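Local coordinates for protein glycoside Hydrolase (Bacteroides uniformis, PDB 5T9X) that probably hydrolyses agarose-type galactans as a family 16 glycoside hydrolase of a human intestinal bacterium, at residues N263-V268 with V273-G278. Numbering follows the deposited sequence.
Sequences NLEYYV and VRRVSG
Val273 and Arg274 both face Tyr266, a classic beta bulge in the hairpin formed by strands 263-268 and 271-277 within the beta-sandwich fold of family 16 glycoside hydrolases. Val273 N donates to Tyr266 O, while Val273 CG2 meets Val268 CG2 at 3.8 Å. Arg274 O accepts the bond from Tyr266 N and lies at the ring edge, 3.5 Å from Tyr266 CD2, while its NH2 makes a salt bridge to Asp234 OD1 on strand 227-239 of the other sheet. The hydroxyl of Tyr266 likewise crosses to that sheet, bonding to Ser218 O. On the face that carries Glu265 and Arg275, Arg275 bends at chi2 and chi3 to set NH1 3.1 Å from Glu265 OE2, forming a salt bridge in which NH1 comes to the carboxylate from above its plane, 64° out of it. Glu265 OE1 takes the hydroxyl (OH) of Tyr267 at 2.7 Å, so that both carboxylate oxygens are engaged. Val276 pairs with Leu264 through two backbone bonds, and its CG2 lies 4.1 Å from Tyr266 CE2. Ser277 holds OG anti to its own N (chi1 -174°) and donates to Asn263 OD1 in a short bond of 2.5 Å, the hydroxyl lying 25° out of the amide carbonyl plane.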
# COMPACT_ATOMS: atom_id res chain seq x y z
N ASN A 263 16.73 8.78 -3.44
CA ASN A 263 16.90 7.44 -3.98
C ASN A 263 15.93 6.43 -3.40
O ASN A 263 15.99 6.11 -2.21
CB ASN A 263 18.33 6.95 -3.81
CG ASN A 263 19.29 7.61 -4.80
OD1 ASN A 263 19.32 7.29 -6.00
ND2 ASN A 263 20.07 8.58 -4.29
N LEU A 264 15.03 5.96 -4.26
CA LEU A 264 14.21 4.78 -4.03
C LEU A 264 14.55 3.70 -5.04
O LEU A 264 14.89 4.01 -6.18
CB LEU A 264 12.71 5.11 -4.19
CG LEU A 264 12.26 6.31 -3.39
CD1 LEU A 264 10.85 6.74 -3.79
CD2 LEU A 264 12.37 6.02 -1.91
N GLU A 265 14.46 2.44 -4.62
CA GLU A 265 14.62 1.26 -5.49
C GLU A 265 13.48 0.32 -5.12
O GLU A 265 13.28 0.07 -3.93
CB GLU A 265 15.97 0.57 -5.30
CG GLU A 265 17.14 1.28 -5.99
CD GLU A 265 18.54 0.69 -5.70
OE1 GLU A 265 18.66 -0.33 -4.97
OE2 GLU A 265 19.55 1.25 -6.21
N TYR A 266 12.73 -0.14 -6.13
CA TYR A 266 11.61 -1.06 -5.90
C TYR A 266 12.00 -2.48 -6.30
O TYR A 266 12.64 -2.70 -7.37
CB TYR A 266 10.32 -0.61 -6.64
CG TYR A 266 9.77 0.73 -6.21
CD1 TYR A 266 8.75 0.82 -5.28
CD2 TYR A 266 10.26 1.93 -6.76
CE1 TYR A 266 8.21 2.07 -4.92
CE2 TYR A 266 9.75 3.17 -6.39
CZ TYR A 266 8.73 3.24 -5.47
OH TYR A 266 8.23 4.48 -5.10
N TYR A 267 11.58 -3.44 -5.46
CA TYR A 267 11.91 -4.86 -5.65
C TYR A 267 10.65 -5.70 -5.71
O TYR A 267 9.82 -5.64 -4.82
CB TYR A 267 12.85 -5.36 -4.55
CG TYR A 267 14.21 -4.72 -4.61
CD1 TYR A 267 15.27 -5.37 -5.23
CD2 TYR A 267 14.45 -3.47 -4.03
CE1 TYR A 267 16.55 -4.80 -5.28
CE2 TYR A 267 15.71 -2.87 -4.09
CZ TYR A 267 16.75 -3.55 -4.73
OH TYR A 267 18.01 -2.98 -4.82
N VAL A 268 10.49 -6.47 -6.77
CA VAL A 268 9.34 -7.38 -6.90
C VAL A 268 9.91 -8.79 -6.99
O VAL A 268 10.77 -9.08 -7.84
CB VAL A 268 8.49 -7.05 -8.12
CG1 VAL A 268 7.40 -8.08 -8.32
CG2 VAL A 268 7.89 -5.67 -7.96
N VAL A 273 13.29 -3.83 -10.01
CA VAL A 273 12.52 -3.54 -11.24
C VAL A 273 12.30 -2.06 -11.54
O VAL A 273 11.77 -1.75 -12.58
CB VAL A 273 11.09 -4.19 -11.26
CG1 VAL A 273 11.16 -5.71 -11.20
CG2 VAL A 273 10.19 -3.63 -10.16
N ARG A 274 12.61 -1.17 -10.60
CA ARG A 274 12.48 0.26 -10.84
C ARG A 274 13.31 1.09 -9.88
O ARG A 274 13.12 1.03 -8.66
CB ARG A 274 11.03 0.70 -10.71
CG ARG A 274 10.86 2.19 -11.01
CD ARG A 274 9.41 2.50 -11.23
NE ARG A 274 9.11 3.93 -11.28
CZ ARG A 274 9.34 4.74 -12.31
NH1 ARG A 274 9.92 4.28 -13.43
NH2 ARG A 274 8.99 6.02 -12.21
N ARG A 275 14.16 1.93 -10.45
CA ARG A 275 15.00 2.84 -9.68
C ARG A 275 14.50 4.25 -9.88
O ARG A 275 14.38 4.71 -11.03
CB ARG A 275 16.45 2.71 -10.15
CG ARG A 275 17.38 3.84 -9.67
CD ARG A 275 18.83 3.38 -9.47
NE ARG A 275 19.20 2.47 -10.56
CZ ARG A 275 19.59 1.21 -10.42
NH1 ARG A 275 19.75 0.63 -9.22
NH2 ARG A 275 19.85 0.52 -11.52
N VAL A 276 14.26 4.96 -8.78
CA VAL A 276 13.84 6.36 -8.83
C VAL A 276 14.91 7.21 -8.12
O VAL A 276 15.02 7.24 -6.89
CB VAL A 276 12.44 6.50 -8.22
CG1 VAL A 276 12.03 7.95 -8.08
CG2 VAL A 276 11.42 5.73 -9.06
N SER A 277 15.72 7.89 -8.94
CA SER A 277 16.95 8.55 -8.48
C SER A 277 17.13 9.96 -9.05
O SER A 277 17.07 10.17 -10.28
CB SER A 277 18.15 7.70 -8.92
OG SER A 277 19.35 8.20 -8.38
N GLY A 278 17.34 10.93 -8.16
CA GLY A 278 17.63 12.29 -8.55
C GLY A 278 16.43 13.20 -8.48
O GLY A 278 15.28 12.77 -8.64